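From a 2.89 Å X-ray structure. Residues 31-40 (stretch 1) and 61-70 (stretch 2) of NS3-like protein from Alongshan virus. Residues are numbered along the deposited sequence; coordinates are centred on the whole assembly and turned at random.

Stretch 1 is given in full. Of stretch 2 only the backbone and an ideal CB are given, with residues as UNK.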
# COMPACT_ATOMS: atom_id res chain seq x y z
N LYS A 31 1.71 -8.88 -16.39
CA LYS A 31 0.76 -7.78 -16.53
C LYS A 31 1.26 -6.80 -17.58
O LYS A 31 0.49 -6.35 -18.42
CB LYS A 31 0.56 -7.10 -15.18
CG LYS A 31 -0.43 -7.80 -14.25
CD LYS A 31 0.07 -7.91 -12.80
CE LYS A 31 0.64 -6.61 -12.26
NZ LYS A 31 0.17 -6.32 -10.88
N THR A 32 2.56 -6.48 -17.54
CA THR A 32 3.19 -5.62 -18.54
C THR A 32 2.71 -5.93 -19.95
O THR A 32 2.44 -5.03 -20.74
CB THR A 32 4.71 -5.81 -18.47
OG1 THR A 32 5.03 -7.18 -18.73
CG2 THR A 32 5.26 -5.41 -17.10
N ARG A 33 2.65 -7.22 -20.29
CA ARG A 33 2.15 -7.63 -21.60
C ARG A 33 0.70 -7.20 -21.79
O ARG A 33 0.32 -6.82 -22.89
CB ARG A 33 2.36 -9.15 -21.74
CG ARG A 33 1.43 -9.91 -22.68
CD ARG A 33 2.05 -10.15 -24.06
NE ARG A 33 1.30 -11.16 -24.80
CZ ARG A 33 0.06 -11.01 -25.25
NH1 ARG A 33 -0.59 -9.87 -25.03
NH2 ARG A 33 -0.54 -11.98 -25.92
N ALA A 34 -0.10 -7.21 -20.72
CA ALA A 34 -1.54 -7.08 -20.85
C ALA A 34 -2.07 -5.66 -20.67
O ALA A 34 -3.16 -5.38 -21.17
CB ALA A 34 -2.25 -7.99 -19.84
N ILE A 35 -1.36 -4.77 -20.00
CA ILE A 35 -1.98 -3.48 -19.69
C ILE A 35 -2.06 -2.59 -20.93
O ILE A 35 -3.05 -1.85 -21.07
CB ILE A 35 -1.27 -2.72 -18.55
CG1 ILE A 35 0.18 -3.16 -18.31
CG2 ILE A 35 -2.04 -2.86 -17.25
CD1 ILE A 35 0.71 -2.72 -16.93
N PRO A 36 -1.07 -2.58 -21.83
CA PRO A 36 -1.24 -1.76 -23.05
C PRO A 36 -2.42 -2.21 -23.90
O PRO A 36 -3.00 -1.39 -24.62
CB PRO A 36 0.09 -1.94 -23.79
CG PRO A 36 1.07 -2.35 -22.73
CD PRO A 36 0.28 -3.18 -21.76
N GLU A 37 -2.78 -3.49 -23.87
CA GLU A 37 -3.97 -3.92 -24.60
C GLU A 37 -5.25 -3.40 -23.94
O GLU A 37 -6.24 -3.15 -24.64
CB GLU A 37 -4.01 -5.44 -24.70
CG GLU A 37 -3.40 -6.00 -25.98
CD GLU A 37 -4.34 -5.91 -27.17
OE1 GLU A 37 -5.29 -5.10 -27.12
OE2 GLU A 37 -4.14 -6.66 -28.14
N TYR A 38 -5.25 -3.24 -22.62
CA TYR A 38 -6.45 -2.74 -21.95
C TYR A 38 -6.65 -1.25 -22.22
O TYR A 38 -7.80 -0.80 -22.31
CB TYR A 38 -6.39 -3.02 -20.45
CG TYR A 38 -6.70 -4.47 -20.08
CD1 TYR A 38 -7.95 -5.02 -20.33
CD2 TYR A 38 -5.73 -5.28 -19.49
CE1 TYR A 38 -8.23 -6.33 -20.00
CE2 TYR A 38 -6.01 -6.60 -19.17
CZ TYR A 38 -7.26 -7.12 -19.43
OH TYR A 38 -7.55 -8.43 -19.11
N VAL A 39 -5.57 -0.48 -22.38
CA VAL A 39 -5.73 0.96 -22.62
C VAL A 39 -6.31 1.21 -24.00
O VAL A 39 -7.14 2.11 -24.19
CB VAL A 39 -4.39 1.71 -22.44
CG1 VAL A 39 -3.77 1.42 -21.08
CG2 VAL A 39 -3.42 1.39 -23.57
N ARG A 40 -5.88 0.44 -25.00
CA ARG A 40 -6.37 0.65 -26.36
C ARG A 40 -7.80 0.14 -26.51
O ARG A 40 -8.57 0.67 -27.32
CB ARG A 40 -5.46 -0.03 -27.37
CG ARG A 40 -5.29 -1.52 -27.13
CD ARG A 40 -4.70 -2.22 -28.33
NE ARG A 40 -5.54 -2.10 -29.52
CZ ARG A 40 -6.71 -2.72 -29.67
NH1 ARG A 40 -7.19 -3.49 -28.70
NH2 ARG A 40 -7.41 -2.56 -30.79
N UNK A 61 7.32 1.31 -13.90
CA UNK A 61 7.17 0.03 -14.58
C UNK A 61 6.03 0.07 -15.59
O UNK A 61 6.11 -0.55 -16.66
CB UNK A 61 6.93 -1.09 -13.56
N UNK A 62 4.94 0.75 -15.26
CA UNK A 62 3.79 0.84 -16.14
C UNK A 62 4.13 1.75 -17.31
O UNK A 62 3.76 1.48 -18.45
CB UNK A 62 2.56 1.35 -15.39
N UNK A 63 4.86 2.82 -17.00
CA UNK A 63 5.33 3.72 -18.05
C UNK A 63 6.24 2.99 -19.02
O UNK A 63 6.05 3.06 -20.24
CB UNK A 63 6.06 4.92 -17.44
N UNK A 64 7.25 2.29 -18.50
CA UNK A 64 8.10 1.46 -19.36
C UNK A 64 7.22 0.60 -20.27
O UNK A 64 7.23 0.75 -21.49
CB UNK A 64 9.03 0.58 -18.52
N UNK A 65 6.40 -0.26 -19.67
CA UNK A 65 5.59 -1.24 -20.41
C UNK A 65 4.54 -0.62 -21.32
O UNK A 65 3.74 -1.37 -21.90
CB UNK A 65 4.89 -2.18 -19.42
N UNK A 66 4.46 0.69 -21.45
CA UNK A 66 3.61 1.34 -22.44
C UNK A 66 4.43 2.11 -23.46
O UNK A 66 3.86 2.89 -24.23
CB UNK A 66 2.62 2.28 -21.75
N UNK A 67 5.75 1.91 -23.47
CA UNK A 67 6.65 2.78 -24.22
C UNK A 67 6.11 3.09 -25.61
O UNK A 67 5.94 4.26 -25.98
CB UNK A 67 8.03 2.14 -24.33
N UNK A 68 5.80 2.06 -26.39
CA UNK A 68 5.29 2.28 -27.73
C UNK A 68 3.79 2.44 -27.79
O UNK A 68 3.10 1.56 -28.31
CB UNK A 68 5.71 1.12 -28.64
N UNK A 69 3.27 3.55 -27.28
CA UNK A 69 1.83 3.81 -27.33
C UNK A 69 1.56 5.32 -27.44
O UNK A 69 0.81 5.90 -26.65
CB UNK A 69 1.14 3.23 -26.09
N UNK A 70 2.18 5.95 -28.43
CA UNK A 70 1.91 7.34 -28.81
C UNK A 70 1.72 8.29 -27.62
O UNK A 70 2.65 8.46 -26.82
CB UNK A 70 0.66 7.39 -29.69

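Stretch 1 is helical and presents Thr32, Ile35, Pro36 and Val39 to stretch 2, a surface that is mostly apolar and is joined without a single hydrogen bond across the interface. Position 61 has helical backbone angles, and its CA-to-CB bond runs sideways with nothing of stretch 1 within 5.5 Å of the ideal CB. Many side chains would fit here, polar ones included. The residue is Glu61, which extends with chi1 m and chi2 t and makes no contact with stretch 1.

Position 62 is also helical and sideways, but its ideal CB lies 4.7 Å from CD1 of Ile35. A methyl group at that distance favours an apolar side chain, and leucine, isoleucine or methionine would all serve. The deposited residue is Met62, present as selenomethionine. Its CG packs 4.1 Å from Ile35 CD1, while the end of the chain leads away from stretch 1.

Positions 63 and 64 continue the helix with their CB atoms out of reach of stretch 1, which therefore says little about their identity. They are Leu63 and Glu64, and neither touches it.

Position 65 is the most constrained. Its CB points toward stretch 1, and the ideal CB is 3.8 Å from Thr32 CB, 4.9 Å from Ile35 CD1 and 5.1 Å from Pro36 CG. Such close quarters suit a small residue: alanine, serine or perhaps cysteine, with glycine also possible. It is Ser65, whose CB meets Thr32 CB at 3.7 Å. With chi1 p, its OG turns back to the end of the helix that precedes it, 2.8 Å from Glu61 O and 3.0 Å from Met62 O, and also lies 4.0 Å from Ile35 CD1. The backbone comes closer still, Ser65 O approaching Pro36 CG to 3.0 Å, a tight contact.

At position 66 the CB leaves sideways, and the ideal CB is 5.0 Å from Pro36 CG. A longer side chain could bend over the proline and reach Val39, so leucine, methionine or isoleucine is plausible. Leu66, with chi1 m and chi2 t, does this: its CD2 lies 3.6 Å from Pro36 CG, 3.5 Å from Pro36 CA and 4.3 Å from Val39 CG1. One methyl thus bridges two residues a turn apart.

Position 67 closes a type I turn that starts at Glu64, and its CB is out of reach; polar residues would do well. Gln67 donates its N to Glu64 O at 2.7 Å. Position 68, with phi/psi of -87/70, has room for a CB, so glycine is not demanded by stretch 1, yet the residue is Gly68.

Position 69 points toward stretch 1, but its ideal CB has no neighbour there within 5.5 Å. A modest side chain, such as valine or threonine, could approach Val39. In Thr69, CG2 comes to 4.5 Å from Val39 CG2, while OG1 donates to Leu66 O at 2.7 Å. Position 70 has positive phi, 41°, where glycine or asparagine might be guessed; it is Lys70, out of reach of stretch 1.

Stretch 2 (61-70) EMLESLQGTK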
# COMPACT_ATOMS: atom_id res chain seq x y z
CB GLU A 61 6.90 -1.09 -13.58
CG GLU A 61 8.02 -1.48 -12.65
CD GLU A 61 7.58 -2.53 -11.65
OE1 GLU A 61 6.51 -3.15 -11.86
OE2 GLU A 61 8.28 -2.73 -10.64
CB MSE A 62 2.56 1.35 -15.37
CG MSE A 62 2.00 0.30 -14.42
SE MSE A 62 0.35 0.81 -13.52
CE MSE A 62 1.06 2.11 -12.24
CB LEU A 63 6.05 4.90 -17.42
CG LEU A 63 5.76 6.32 -17.91
CD1 LEU A 63 7.08 7.08 -17.98
CD2 LEU A 63 5.04 6.35 -19.25
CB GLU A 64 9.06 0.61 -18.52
CG GLU A 64 10.18 1.43 -17.84
CD GLU A 64 11.28 0.58 -17.20
OE1 GLU A 64 11.66 -0.46 -17.78
OE2 GLU A 64 11.77 0.95 -16.11
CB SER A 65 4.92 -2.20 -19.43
OG SER A 65 4.17 -1.48 -18.47
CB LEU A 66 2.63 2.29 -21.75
CG LEU A 66 1.54 1.69 -20.86
CD1 LEU A 66 0.93 2.78 -19.98
CD2 LEU A 66 0.47 1.03 -21.70
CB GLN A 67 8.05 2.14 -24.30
CG GLN A 67 9.03 2.73 -23.29
CD GLN A 67 10.45 2.24 -23.47
OE1 GLN A 67 10.68 1.16 -24.00
NE2 GLN A 67 11.41 3.05 -23.04
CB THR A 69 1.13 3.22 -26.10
OG1 THR A 69 1.77 1.99 -25.72
CG2 THR A 69 -0.34 2.95 -26.40
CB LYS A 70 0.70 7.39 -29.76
CG LYS A 70 1.01 6.83 -31.15
CD LYS A 70 -0.17 6.84 -32.11
CE LYS A 70 0.10 5.92 -33.30
NZ LYS A 70 0.31 4.50 -32.89
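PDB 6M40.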